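PDB 3DC4: kinesin-like protein Nod from Drosophila melanogaster, which is a nonmotile kinesin whose ATP-hydrolysing, microtubule-binding motor domain serves the segregation of non-exchange chromosomes in meiosis. Local coordinates for residues R130-I135 / I150-S155; V45-W50 / D66-A71. All blocks are in the same frame, centred on the assembly; numbering follows the deposited sequence.

Interaction 1: R130-I135 / I150-S155; sequences RALGDI and IQVYAS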
ATOM      1  N   ARG A 130       3.149 -11.863   4.824  1.00 19.39           N
ATOM      2  CA  ARG A 130       3.732 -11.684   6.149  1.00 18.96           C
ATOM      3  C   ARG A 130       2.732 -11.043   7.097  1.00 17.43           C
ATOM      4  O   ARG A 130       2.617 -11.440   8.260  1.00 17.53           O
ATOM      5  CB  ARG A 130       4.997 -10.829   6.072  1.00 18.66           C
ATOM      6  CG  ARG A 130       6.096 -11.458   5.230  1.00 21.09           C
ATOM      7  CD  ARG A 130       7.347 -10.604   5.181  1.00 16.55           C
ATOM      8  NE  ARG A 130       8.326 -11.217   4.295  1.00 17.78           N
ATOM      9  CZ  ARG A 130       9.190 -12.154   4.670  1.00 18.26           C
ATOM     10  NH1 ARG A 130       9.210 -12.573   5.928  1.00 19.08           N
ATOM     11  NH2 ARG A 130      10.008 -12.704   3.777  1.00 16.70           N
ATOM     12  N   ALA A 131       2.005 -10.051   6.598  1.00 15.78           N
ATOM     13  CA  ALA A 131       1.012  -9.367   7.413  1.00 17.00           C
ATOM     14  C   ALA A 131      -0.084 -10.336   7.833  1.00 17.22           C
ATOM     15  O   ALA A 131      -0.456 -10.395   9.000  1.00 16.77           O
ATOM     16  CB  ALA A 131       0.408  -8.224   6.638  1.00 17.10           C
ATOM     17  N   LEU A 132      -0.604 -11.094   6.874  1.00 17.96           N
ATOM     18  CA  LEU A 132      -1.668 -12.044   7.172  1.00 17.54           C
ATOM     19  C   LEU A 132      -1.208 -13.037   8.236  1.00 19.46           C
ATOM     20  O   LEU A 132      -1.971 -13.404   9.133  1.00 19.53           O
ATOM     21  CB  LEU A 132      -2.087 -12.786   5.900  1.00 17.33           C
ATOM     22  CG  LEU A 132      -3.228 -13.798   6.073  1.00 18.54           C
ATOM     23  CD1 LEU A 132      -4.496 -13.070   6.528  1.00 16.85           C
ATOM     24  CD2 LEU A 132      -3.477 -14.509   4.743  1.00 17.06           C
ATOM     25  N   GLY A 133       0.048 -13.464   8.136  1.00 21.59           N
ATOM     26  CA  GLY A 133       0.593 -14.395   9.109  1.00 21.89           C
ATOM     27  C   GLY A 133       0.532 -13.843  10.524  1.00 22.03           C
ATOM     28  O   GLY A 133       0.073 -14.531  11.430  1.00 22.13           O
ATOM     29  N   ASP A 134       0.982 -12.604  10.716  1.00 22.20           N
ATOM     30  CA  ASP A 134       0.963 -11.990  12.043  1.00 22.05           C
ATOM     31  C   ASP A 134      -0.451 -11.666  12.523  1.00 21.33           C
ATOM     32  O   ASP A 134      -0.712 -11.629  13.725  1.00 21.69           O
ATOM     33  CB  ASP A 134       1.832 -10.722  12.061  1.00 25.26           C
ATOM     34  CG  ASP A 134       3.326 -11.036  12.059  1.00 28.57           C
ATOM     35  OD1 ASP A 134       3.761 -11.854  12.902  1.00 28.60           O
ATOM     36  OD2 ASP A 134       4.067 -10.467  11.226  1.00 24.99           O
ATOM     37  N   ILE A 135      -1.357 -11.422  11.582  1.00 22.09           N
ATOM     38  CA  ILE A 135      -2.742 -11.131  11.922  1.00 21.57           C
ATOM     39  C   ILE A 135      -3.372 -12.391  12.511  1.00 22.81           C
ATOM     40  O   ILE A 135      -4.003 -12.340  13.567  1.00 23.84           O
ATOM     41  CB  ILE A 135      -3.532 -10.689  10.677  1.00 21.74           C
ATOM     42  CG1 ILE A 135      -3.074  -9.288  10.253  1.00 21.72           C
ATOM     43  CG2 ILE A 135      -5.034 -10.695  10.963  1.00 20.81           C
ATOM     44  CD1 ILE A 135      -3.625  -8.848   8.919  1.00 21.56           C
ATOM     45  N   ILE A 150     -13.421 -12.789  15.887  1.00 38.64           N
ATOM     46  CA  ILE A 150     -12.900 -12.048  14.747  1.00 35.35           C
ATOM     47  C   ILE A 150     -12.843 -12.947  13.526  1.00 32.89           C
ATOM     48  O   ILE A 150     -12.518 -14.125  13.632  1.00 31.75           O
ATOM     49  CB  ILE A 150     -11.471 -11.530  15.028  1.00 37.36           C
ATOM     50  CG1 ILE A 150     -11.450 -10.690  16.305  1.00 38.77           C
ATOM     51  CG2 ILE A 150     -10.975 -10.728  13.839  1.00 37.12           C
ATOM     52  CD1 ILE A 150     -12.342  -9.469  16.260  1.00 39.43           C
ATOM     53  N   GLN A 151     -13.181 -12.395  12.368  1.00 29.66           N
ATOM     54  CA  GLN A 151     -13.111 -13.153  11.129  1.00 28.88           C
ATOM     55  C   GLN A 151     -12.298 -12.342  10.139  1.00 25.62           C
ATOM     56  O   GLN A 151     -12.397 -11.117  10.109  1.00 24.51           O
ATOM     57  CB  GLN A 151     -14.505 -13.428  10.573  1.00 31.45           C
ATOM     58  CG  GLN A 151     -15.335 -14.329  11.477  1.00 38.43           C
ATOM     59  CD  GLN A 151     -16.601 -14.800  10.805  1.00 41.75           C
ATOM     60  OE1 GLN A 151     -17.502 -14.007  10.522  1.00 46.17           O
ATOM     61  NE2 GLN A 151     -16.672 -16.093  10.528  1.00 43.08           N
ATOM     62  N   VAL A 152     -11.506 -13.033   9.328  1.00 23.99           N
ATOM     63  CA  VAL A 152     -10.642 -12.383   8.353  1.00 21.74           C
ATOM     64  C   VAL A 152     -11.068 -12.664   6.916  1.00 23.11           C
ATOM     65  O   VAL A 152     -11.476 -13.777   6.581  1.00 23.53           O
ATOM     66  CB  VAL A 152      -9.182 -12.849   8.539  1.00 20.26           C
ATOM     67  CG1 VAL A 152      -8.242 -11.989   7.705  1.00 20.43           C
ATOM     68  CG2 VAL A 152      -8.813 -12.796  10.005  1.00 20.13           C
ATOM     69  N   TYR A 153     -10.975 -11.642   6.071  1.00 21.77           N
ATOM     70  CA  TYR A 153     -11.352 -11.770   4.670  1.00 20.64           C
ATOM     71  C   TYR A 153     -10.375 -11.003   3.796  1.00 21.26           C
ATOM     72  O   TYR A 153      -9.539 -10.247   4.293  1.00 19.29           O
ATOM     73  CB  TYR A 153     -12.758 -11.207   4.431  1.00 20.80           C
ATOM     74  CG  TYR A 153     -13.838 -11.789   5.315  1.00 22.42           C
ATOM     75  CD1 TYR A 153     -14.006 -11.350   6.631  1.00 23.96           C
ATOM     76  CD2 TYR A 153     -14.686 -12.784   4.835  1.00 23.28           C
ATOM     77  CE1 TYR A 153     -14.996 -11.891   7.450  1.00 24.26           C
ATOM     78  CE2 TYR A 153     -15.674 -13.334   5.643  1.00 24.23           C
ATOM     79  CZ  TYR A 153     -15.825 -12.886   6.948  1.00 25.07           C
ATOM     80  OH  TYR A 153     -16.794 -13.449   7.749  1.00 25.61           O
ATOM     81  N   ALA A 154     -10.491 -11.203   2.491  1.00 20.87           N
ATOM     82  CA  ALA A 154      -9.642 -10.508   1.539  1.00 21.57           C
ATOM     83  C   ALA A 154     -10.486 -10.096   0.341  1.00 22.43           C
ATOM     84  O   ALA A 154     -11.373 -10.835  -0.083  1.00 22.79           O
ATOM     85  CB  ALA A 154      -8.502 -11.416   1.081  1.00 23.48           C
ATOM     86  N   SER A 155     -10.230  -8.895  -0.170  1.00 20.53           N
ATOM     87  CA  SER A 155     -10.898  -8.395  -1.360  1.00 21.35           C
ATOM     88  C   SER A 155      -9.768  -8.037  -2.317  1.00 22.05           C
ATOM     89  O   SER A 155      -8.655  -7.741  -1.880  1.00 20.74           O
ATOM     90  CB  SER A 155     -11.783  -7.176  -1.051  1.00 20.53           C
ATOM     91  OG  SER A 155     -11.079  -6.099  -0.461  1.00 22.92           O
TER
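Ile135 and Val152 bring the two backbones closest, their CA atoms 8.8 Å apart, so that helix 127-141 lies on strand 151-160 at a spacing bridged by side chains alone. Val152 supplies both points of contact from the strand. Its CG1, set anti to the backbone N (chi1 -169°), meets CD1 of Leu132 at 4.1 Å, the two side chains running obliquely past each other. The other methyl, CG2, is directed to Ile135, whose branch methyl CG2 stands 4.4 Å away, a looser approach. Leu132 and Ile135 are three residues apart and therefore lie on the same side of the helix, and the valine fork reaches one with each prong. The same apolar layer extends beyond the pair: Ile226 of strand 220-229 touches both Ile135 and Val152, Leu189 lies against Leu132, and Leu90 of helix 84-92 adjoins Ile135. This is ordinary helix-on-sheet packing in the kinesin motor domain, away from the nucleotide pocket. With no hydrogen bond between the segments and only methyl groups meeting, the contact rests on burial and shape rather than on directional bonds.

Interaction 2: V45-W50 / D66-A71; sequences VQFPPW and DHAFPA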
ATOM      1  N   VAL A  45      21.572   6.327  -6.563  1.00 24.42           N
ATOM      2  CA  VAL A  45      21.103   6.490  -5.196  1.00 24.36           C
ATOM      3  C   VAL A  45      22.281   6.440  -4.234  1.00 24.49           C
ATOM      4  O   VAL A  45      23.040   5.472  -4.204  1.00 24.50           O
ATOM      5  CB  VAL A  45      20.099   5.387  -4.811  1.00 24.16           C
ATOM      6  CG1 VAL A  45      19.578   5.632  -3.395  1.00 25.50           C
ATOM      7  CG2 VAL A  45      18.944   5.358  -5.805  1.00 24.37           C
ATOM      8  N   GLN A  46      22.437   7.493  -3.450  1.00 23.85           N
ATOM      9  CA  GLN A  46      23.531   7.540  -2.508  1.00 25.29           C
ATOM     10  C   GLN A  46      23.026   7.612  -1.082  1.00 23.82           C
ATOM     11  O   GLN A  46      22.181   8.443  -0.754  1.00 21.51           O
ATOM     12  CB  GLN A  46      24.407   8.757  -2.788  1.00 29.21           C
ATOM     13  CG  GLN A  46      25.682   8.790  -1.987  1.00 35.24           C
ATOM     14  CD  GLN A  46      26.242  10.190  -1.863  1.00 39.54           C
ATOM     15  OE1 GLN A  46      26.406  10.896  -2.864  1.00 41.76           O
ATOM     16  NE2 GLN A  46      26.542  10.603  -0.629  1.00 39.68           N
ATOM     17  N   PHE A  47      23.535   6.719  -0.244  1.00 22.39           N
ATOM     18  CA  PHE A  47      23.177   6.720   1.162  1.00 23.37           C
ATOM     19  C   PHE A  47      24.405   7.298   1.863  1.00 23.47           C
ATOM     20  O   PHE A  47      25.428   6.638   1.972  1.00 23.45           O
ATOM     21  CB  PHE A  47      22.882   5.298   1.648  1.00 23.55           C
ATOM     22  CG  PHE A  47      21.655   4.693   1.024  1.00 23.35           C
ATOM     23  CD1 PHE A  47      21.717   4.087  -0.229  1.00 23.50           C
ATOM     24  CD2 PHE A  47      20.427   4.758   1.673  1.00 26.47           C
ATOM     25  CE1 PHE A  47      20.573   3.557  -0.824  1.00 23.81           C
ATOM     26  CE2 PHE A  47      19.276   4.231   1.084  1.00 25.81           C
ATOM     27  CZ  PHE A  47      19.352   3.629  -0.167  1.00 22.59           C
ATOM     28  N   PRO A  48      24.319   8.554   2.326  1.00 23.58           N
ATOM     29  CA  PRO A  48      25.417   9.242   3.012  1.00 24.27           C
ATOM     30  C   PRO A  48      26.079   8.409   4.107  1.00 24.90           C
ATOM     31  O   PRO A  48      25.399   7.747   4.889  1.00 22.84           O
ATOM     32  CB  PRO A  48      24.743  10.491   3.574  1.00 25.30           C
ATOM     33  CG  PRO A  48      23.661  10.765   2.582  1.00 25.48           C
ATOM     34  CD  PRO A  48      23.108   9.387   2.320  1.00 23.54           C
ATOM     35  N   PRO A  49      27.423   8.432   4.169  1.00 25.99           N
ATOM     36  CA  PRO A  49      28.176   7.676   5.177  1.00 26.79           C
ATOM     37  C   PRO A  49      27.700   8.014   6.587  1.00 26.09           C
ATOM     38  O   PRO A  49      27.674   7.158   7.470  1.00 28.35           O
ATOM     39  CB  PRO A  49      29.618   8.119   4.936  1.00 27.56           C
ATOM     40  CG  PRO A  49      29.640   8.411   3.475  1.00 29.59           C
ATOM     41  CD  PRO A  49      28.339   9.160   3.274  1.00 27.91           C
ATOM     42  N   TRP A  50      27.339   9.276   6.790  1.00 24.69           N
ATOM     43  CA  TRP A  50      26.836   9.736   8.078  1.00 25.07           C
ATOM     44  C   TRP A  50      25.413  10.220   7.860  1.00 24.16           C
ATOM     45  O   TRP A  50      25.178  11.217   7.182  1.00 25.73           O
ATOM     46  CB  TRP A  50      27.707  10.876   8.626  1.00 24.41           C
ATOM     47  CG  TRP A  50      27.231  11.436   9.937  1.00 22.01           C
ATOM     48  CD1 TRP A  50      26.209  12.326  10.130  1.00 21.64           C
ATOM     49  CD2 TRP A  50      27.723  11.102  11.242  1.00 22.26           C
ATOM     50  NE1 TRP A  50      26.030  12.558  11.473  1.00 21.78           N
ATOM     51  CE2 TRP A  50      26.942  11.815  12.180  1.00 21.39           C
ATOM     52  CE3 TRP A  50      28.740  10.257  11.714  1.00 22.86           C
ATOM     53  CZ2 TRP A  50      27.153  11.721  13.559  1.00 22.46           C
ATOM     54  CZ3 TRP A  50      28.948  10.162  13.092  1.00 21.51           C
ATOM     55  CH2 TRP A  50      28.152  10.888  13.995  1.00 21.39           C
ATOM     56  N   ASP A  66      10.887   8.732   6.362  1.00 17.58           N
ATOM     57  CA  ASP A  66      10.844   8.003   7.624  1.00 17.64           C
ATOM     58  C   ASP A  66      11.679   6.739   7.562  1.00 18.28           C
ATOM     59  O   ASP A  66      12.094   6.211   8.593  1.00 19.82           O
ATOM     60  CB  ASP A  66       9.411   7.630   7.973  1.00 18.92           C
ATOM     61  CG  ASP A  66       8.546   8.847   8.205  1.00 21.62           C
ATOM     62  OD1 ASP A  66       7.623   9.085   7.397  1.00 19.00           O
ATOM     63  OD2 ASP A  66       8.801   9.580   9.183  1.00 24.73           O
ATOM     64  N   HIS A  67      11.911   6.254   6.345  1.00 17.58           N
ATOM     65  CA  HIS A  67      12.684   5.036   6.121  1.00 20.16           C
ATOM     66  C   HIS A  67      13.363   5.110   4.765  1.00 19.46           C
ATOM     67  O   HIS A  67      12.745   5.511   3.787  1.00 20.14           O
ATOM     68  CB  HIS A  67      11.766   3.807   6.119  1.00 22.42           C
ATOM     69  CG  HIS A  67      11.019   3.595   7.399  1.00 23.90           C
ATOM     70  ND1 HIS A  67      11.626   3.127   8.544  1.00 24.10           N
ATOM     71  CD2 HIS A  67       9.717   3.795   7.718  1.00 24.99           C
ATOM     72  CE1 HIS A  67      10.732   3.048   9.514  1.00 26.11           C
ATOM     73  NE2 HIS A  67       9.566   3.448   9.039  1.00 24.42           N
ATOM     74  N   ALA A  68      14.636   4.740   4.708  1.00 20.56           N
ATOM     75  CA  ALA A  68      15.368   4.719   3.444  1.00 20.30           C
ATOM     76  C   ALA A  68      16.058   3.355   3.411  1.00 23.16           C
ATOM     77  O   ALA A  68      17.052   3.132   4.111  1.00 24.47           O
ATOM     78  CB  ALA A  68      16.394   5.856   3.382  1.00 21.05           C
ATOM     79  N   PHE A  69      15.513   2.448   2.603  1.00 20.00           N
ATOM     80  CA  PHE A  69      16.017   1.083   2.488  1.00 19.29           C
ATOM     81  C   PHE A  69      16.880   0.829   1.257  1.00 20.51           C
ATOM     82  O   PHE A  69      16.410   0.957   0.125  1.00 18.18           O
ATOM     83  CB  PHE A  69      14.848   0.088   2.447  1.00 19.88           C
ATOM     84  CG  PHE A  69      13.895   0.198   3.609  1.00 20.08           C
ATOM     85  CD1 PHE A  69      14.319  -0.081   4.907  1.00 20.71           C
ATOM     86  CD2 PHE A  69      12.563   0.549   3.400  1.00 21.51           C
ATOM     87  CE1 PHE A  69      13.428  -0.018   5.977  1.00 20.73           C
ATOM     88  CE2 PHE A  69      11.662   0.615   4.467  1.00 20.88           C
ATOM     89  CZ  PHE A  69      12.096   0.333   5.755  1.00 20.05           C
ATOM     90  N   PRO A  70      18.158   0.464   1.462  1.00 21.69           N
ATOM     91  CA  PRO A  70      19.037   0.192   0.320  1.00 22.72           C
ATOM     92  C   PRO A  70      18.661  -1.148  -0.315  1.00 21.86           C
ATOM     93  O   PRO A  70      17.906  -1.929   0.272  1.00 20.69           O
ATOM     94  CB  PRO A  70      20.428   0.179   0.950  1.00 23.89           C
ATOM     95  CG  PRO A  70      20.163  -0.329   2.329  1.00 26.68           C
ATOM     96  CD  PRO A  70      18.915   0.432   2.727  1.00 23.44           C
ATOM     97  N   ALA A  71      19.193  -1.416  -1.503  1.00 21.56           N
ATOM     98  CA  ALA A  71      18.891  -2.653  -2.212  1.00 22.70           C
ATOM     99  C   ALA A  71      19.221  -3.913  -1.411  1.00 22.57           C
ATOM    100  O   ALA A  71      18.749  -4.991  -1.742  1.00 24.91           O
ATOM    101  CB  ALA A  71      19.626  -2.677  -3.537  1.00 21.54           C
TER
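A chi1 of -66° turns CG of Phe47 anti to its own carbonyl carbon, and chi2 of 83° sets the ring broadside to Pro70, the two side chains crossing at about a right angle. Pro70 CB sits over one face of the ring, 4.0 Å from the Phe47 centroid and 22° off the ring normal, a CH-pi contact displaced toward the rim. The far end of the ring makes the closest approach, Phe47 CZ lying 3.5 Å from Pro70 CA, while CE1 also reaches the proline CB. Beside the ring tip, Phe47 CE2 packs against the methyl CB of Ala68 at 4.0 Å. The carbonyl oxygens of Ala68 and Phe69 approach obliquely, and no hydrogen bond joins the segments. Replacing Phe47 by an alanine would probably leave Pro70 and Ala68 without their aromatic cover and open a gap between the two segments. Phe69 turns its CB away from segment 45-50, and its side chain touches Met78 of helix 75-82. Strand 67-69 runs parallel to strand 23-30 in the main sheet, whereas 45-46 is a weakly bonded edge strand of a small antiparallel sheet. Phe47, in the loop after it, packs on Ala68 of strand 67-69 and on Pro70 just beyond; Glu30 of strand 23-30 also meets the Phe47 side chain, and Leu56 of strand 55-58 touches Ala68.

How the interactions relate
Both contacts reach the main sheet of the motor domain, but with different strands and different partners. Interaction 1 lays a helix on strand 151-160 and is wholly buried. Interaction 2 sets the loop after strand 45-46 against strand 67-69 and the proline that follows it, and is only partly buried, its centre about 21 Å from the centre of the chain, against about 15 Å for the centre of interaction 1. Branched aliphatic groups suffice in the interior; nearer the surface a single aromatic ring does most of the work. The two centres are about 31 Å apart. In interaction 2 the side chain of Phe69 comes within about 9 Å of the bound ADP.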